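Local coordinates for pyridoxamine 5'-phosphate oxidase-related, FMN-binding protein (Mycobacterium smegmatis, PDB 6ECI), which binds flavin-adenine dinucleotide and probably sequesters it, which would help protect mycobacteria against hypoxic and oxidative stress, at residues L95-R100 with W114-P119. Sequence-based numbering, arbitrary orientation.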
ATOM      1  N   LEU B  95       2.282 -26.349   5.068  1.00 34.88           N
ATOM      2  CA  LEU B  95       0.848 -26.245   5.325  1.00 29.60           C
ATOM      3  C   LEU B  95       0.558 -26.213   6.818  1.00 28.50           C
ATOM      4  O   LEU B  95      -0.279 -25.428   7.278  1.00 29.42           O
ATOM      5  CB  LEU B  95       0.110 -27.408   4.660  1.00 36.44           C
ATOM      6  CG  LEU B  95      -1.388 -27.260   4.396  1.00 42.68           C
ATOM      7  CD1 LEU B  95      -1.648 -26.161   3.379  1.00 37.10           C
ATOM      8  CD2 LEU B  95      -1.975 -28.582   3.925  1.00 33.37           C
ATOM      9  N   ALA B  96       1.244 -27.057   7.593  1.00 31.66           N
ATOM     10  CA  ALA B  96       1.008 -27.090   9.032  1.00 28.63           C
ATOM     11  C   ALA B  96       1.409 -25.775   9.689  1.00 32.41           C
ATOM     12  O   ALA B  96       0.753 -25.322  10.635  1.00 29.88           O
ATOM     13  CB  ALA B  96       1.763 -28.259   9.662  1.00 27.90           C
ATOM     14  N   GLU B  97       2.478 -25.146   9.200  1.00 30.32           N
ATOM     15  CA  GLU B  97       2.889 -23.862   9.758  1.00 36.36           C
ATOM     16  C   GLU B  97       1.900 -22.760   9.395  1.00 36.66           C
ATOM     17  O   GLU B  97       1.635 -21.864  10.206  1.00 31.22           O
ATOM     18  CB  GLU B  97       4.297 -23.507   9.280  1.00 31.74           C
ATOM     19  CG  GLU B  97       4.810 -22.160   9.771  1.00 29.41           C
ATOM     20  CD  GLU B  97       5.039 -22.125  11.271  1.00 40.13           C
ATOM     21  OE1 GLU B  97       5.128 -23.205  11.890  1.00 56.85           O
ATOM     22  OE2 GLU B  97       5.132 -21.014  11.834  1.00 49.98           O
ATOM     23  N   ALA B  98       1.336 -22.815   8.186  1.00 35.23           N
ATOM     24  CA  ALA B  98       0.399 -21.780   7.759  1.00 28.69           C
ATOM     25  C   ALA B  98      -0.902 -21.834   8.546  1.00 30.81           C
ATOM     26  O   ALA B  98      -1.545 -20.797   8.747  1.00 29.70           O
ATOM     27  CB  ALA B  98       0.115 -21.911   6.263  1.00 26.02           C
ATOM     28  N   GLN B  99      -1.305 -23.020   9.000  1.00 36.53           N
ATOM     29  CA  GLN B  99      -2.577 -23.157   9.698  1.00 43.64           C
ATOM     30  C   GLN B  99      -2.517 -22.681  11.145  1.00 36.95           C
ATOM     31  O   GLN B  99      -3.568 -22.408  11.733  1.00 34.99           O
ATOM     32  CB  GLN B  99      -3.051 -24.610   9.635  1.00 36.25           C
ATOM     33  CG  GLN B  99      -3.348 -25.076   8.215  1.00 51.91           C
ATOM     34  CD  GLN B  99      -3.606 -26.566   8.117  1.00 54.84           C
ATOM     35  OE1 GLN B  99      -3.408 -27.311   9.079  1.00 64.71           O
ATOM     36  NE2 GLN B  99      -4.046 -27.011   6.946  1.00 47.33           N
ATOM     37  N   ARG B 100      -1.326 -22.565  11.727  1.00 38.02           N
ATOM     38  CA  ARG B 100      -1.196 -21.961  13.046  1.00 42.07           C
ATOM     39  C   ARG B 100      -1.180 -20.439  13.004  1.00 40.87           C
ATOM     40  O   ARG B 100      -1.027 -19.810  14.056  1.00 41.64           O
ATOM     41  CB  ARG B 100       0.074 -22.450  13.746  1.00 39.19           C
ATOM     42  CG  ARG B 100       0.437 -23.900  13.502  1.00 52.25           C
ATOM     43  CD  ARG B 100       1.668 -24.328  14.310  1.00 59.36           C
ATOM     44  NE  ARG B 100       2.593 -23.228  14.598  1.00 72.10           N
ATOM     45  CZ  ARG B 100       2.601 -22.518  15.724  1.00 86.17           C
ATOM     46  NH1 ARG B 100       1.728 -22.782  16.689  1.00 70.80           N
ATOM     47  NH2 ARG B 100       3.481 -21.538  15.885  1.00 84.46           N
ATOM     48  N   TRP B 114      -3.063 -20.862   0.474  1.00 29.97           N
ATOM     49  CA  TRP B 114      -2.009 -20.186   1.212  1.00 22.14           C
ATOM     50  C   TRP B 114      -0.890 -19.768   0.269  1.00 24.43           C
ATOM     51  O   TRP B 114      -0.433 -20.563  -0.557  1.00 37.81           O
ATOM     52  CB  TRP B 114      -1.452 -21.093   2.307  1.00 31.60           C
ATOM     53  CG  TRP B 114      -2.457 -21.530   3.324  1.00 41.54           C
ATOM     54  CD1 TRP B 114      -3.152 -22.705   3.340  1.00 39.36           C
ATOM     55  CD2 TRP B 114      -2.874 -20.801   4.482  1.00 39.00           C
ATOM     56  NE1 TRP B 114      -3.978 -22.750   4.436  1.00 51.27           N
ATOM     57  CE2 TRP B 114      -3.828 -21.592   5.153  1.00 48.49           C
ATOM     58  CE3 TRP B 114      -2.536 -19.554   5.014  1.00 36.35           C
ATOM     59  CZ2 TRP B 114      -4.448 -21.176   6.329  1.00 37.28           C
ATOM     60  CZ3 TRP B 114      -3.153 -19.142   6.181  1.00 49.70           C
ATOM     61  CH2 TRP B 114      -4.097 -19.950   6.826  1.00 46.94           C
ATOM     62  N   VAL B 115      -0.449 -18.521   0.396  1.00 22.43           N
ATOM     63  CA  VAL B 115       0.653 -17.983  -0.388  1.00 22.25           C
ATOM     64  C   VAL B 115       1.642 -17.331   0.566  1.00 21.12           C
ATOM     65  O   VAL B 115       1.245 -16.734   1.575  1.00 20.45           O
ATOM     66  CB  VAL B 115       0.158 -16.967  -1.442  1.00 22.04           C
ATOM     67  CG1 VAL B 115       1.299 -16.529  -2.350  1.00 20.55           C
ATOM     68  CG2 VAL B 115      -0.985 -17.550  -2.256  1.00 19.85           C
ATOM     69  N   ARG B 116       2.930 -17.455   0.259  1.00 13.91           N
ATOM     70  CA  ARG B 116       3.988 -16.794   1.010  1.00 15.22           C
ATOM     71  C   ARG B 116       4.826 -15.948   0.067  1.00 19.66           C
ATOM     72  O   ARG B 116       5.149 -16.379  -1.044  1.00 20.21           O
ATOM     73  CB  ARG B 116       4.903 -17.794   1.723  1.00 14.16           C
ATOM     74  CG  ARG B 116       4.293 -18.512   2.909  1.00 15.81           C
ATOM     75  CD  ARG B 116       5.353 -19.346   3.615  1.00 14.46           C
ATOM     76  NE  ARG B 116       4.777 -20.384   4.463  1.00 17.51           N
ATOM     77  CZ  ARG B 116       4.427 -20.211   5.734  1.00 20.12           C
ATOM     78  NH1 ARG B 116       4.591 -19.031   6.321  1.00 15.49           N
ATOM     79  NH2 ARG B 116       3.912 -21.221   6.420  1.00 25.75           N
ATOM     80  N   VAL B 117       5.177 -14.747   0.510  1.00 19.16           N
ATOM     81  CA  VAL B 117       6.144 -13.920  -0.198  1.00 17.44           C
ATOM     82  C   VAL B 117       7.518 -14.283   0.350  1.00 22.65           C
ATOM     83  O   VAL B 117       7.868 -13.906   1.471  1.00 24.62           O
ATOM     84  CB  VAL B 117       5.849 -12.426  -0.032  1.00 15.27           C
ATOM     85  CG1 VAL B 117       6.902 -11.599  -0.756  1.00 15.05           C
ATOM     86  CG2 VAL B 117       4.469 -12.100  -0.561  1.00 14.33           C
ATOM     87  N   LEU B 118       8.286 -15.046  -0.425  1.00 20.68           N
ATOM     88  CA  LEU B 118       9.630 -15.421  -0.011  1.00 14.76           C
ATOM     89  C   LEU B 118      10.571 -14.263  -0.316  1.00 17.29           C
ATOM     90  O   LEU B 118      10.782 -13.924  -1.488  1.00 17.57           O
ATOM     91  CB  LEU B 118      10.083 -16.700  -0.716  1.00 12.22           C
ATOM     92  CG  LEU B 118       9.148 -17.902  -0.560  1.00 22.74           C
ATOM     93  CD1 LEU B 118       9.810 -19.163  -1.090  1.00 26.51           C
ATOM     94  CD2 LEU B 118       8.719 -18.083   0.891  1.00 14.50           C
ATOM     95  N   PRO B 119      11.156 -13.638   0.700  1.00 14.11           N
ATOM     96  CA  PRO B 119      11.860 -12.374   0.474  1.00 21.69           C
ATOM     97  C   PRO B 119      13.187 -12.569  -0.237  1.00 17.69           C
ATOM     98  O   PRO B 119      13.955 -13.484   0.067  1.00 25.73           O
ATOM     99  CB  PRO B 119      12.066 -11.828   1.891  1.00 17.71           C
ATOM    100  CG  PRO B 119      12.145 -13.046   2.732  1.00 16.20           C
ATOM    101  CD  PRO B 119      11.216 -14.060   2.109  1.00 12.37           C
TER
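Ala98 lies against the indole of Trp114 where helix 92-99 packs across strand 114-119, part of the antiparallel beta-sheet of this flavin-binding, pyridoxamine 5'-phosphate oxidase-like fold; the axes of 95-99 and 114-119 cross at 93°. The interaction is CH-pi by its geometry: Ala98 CB stands 4.0 Å from the centroid of the Trp114 six-membered ring, 25° off the ring normal and offset toward the rim. Ala98 O lies over a face too, 3.3 Å from Trp114 CH2. At the pyrrole end, Leu95 CD1 comes within 3.8 Å of Trp114 CD1, the two side chains crossing at about a right angle. Trp114 also touches Arg49, which binds FAD, and its side chain is about 9 Å from the bound cofactor. Two residues along the strand, Arg116, extended from CG to NE, carries NE toward the helix. No hydrogen bond joins the two segments; the group is held instead by a salt bridge from NE to Asp94 and NH1 hydrogen bonds to Gln42 and Thr45. Across the contact, Arg116 NH2 meets the aliphatic part of Glu97, 3.6 Å from its CG, while Glu97 OE2 remains 5.6 Å from that same NH2.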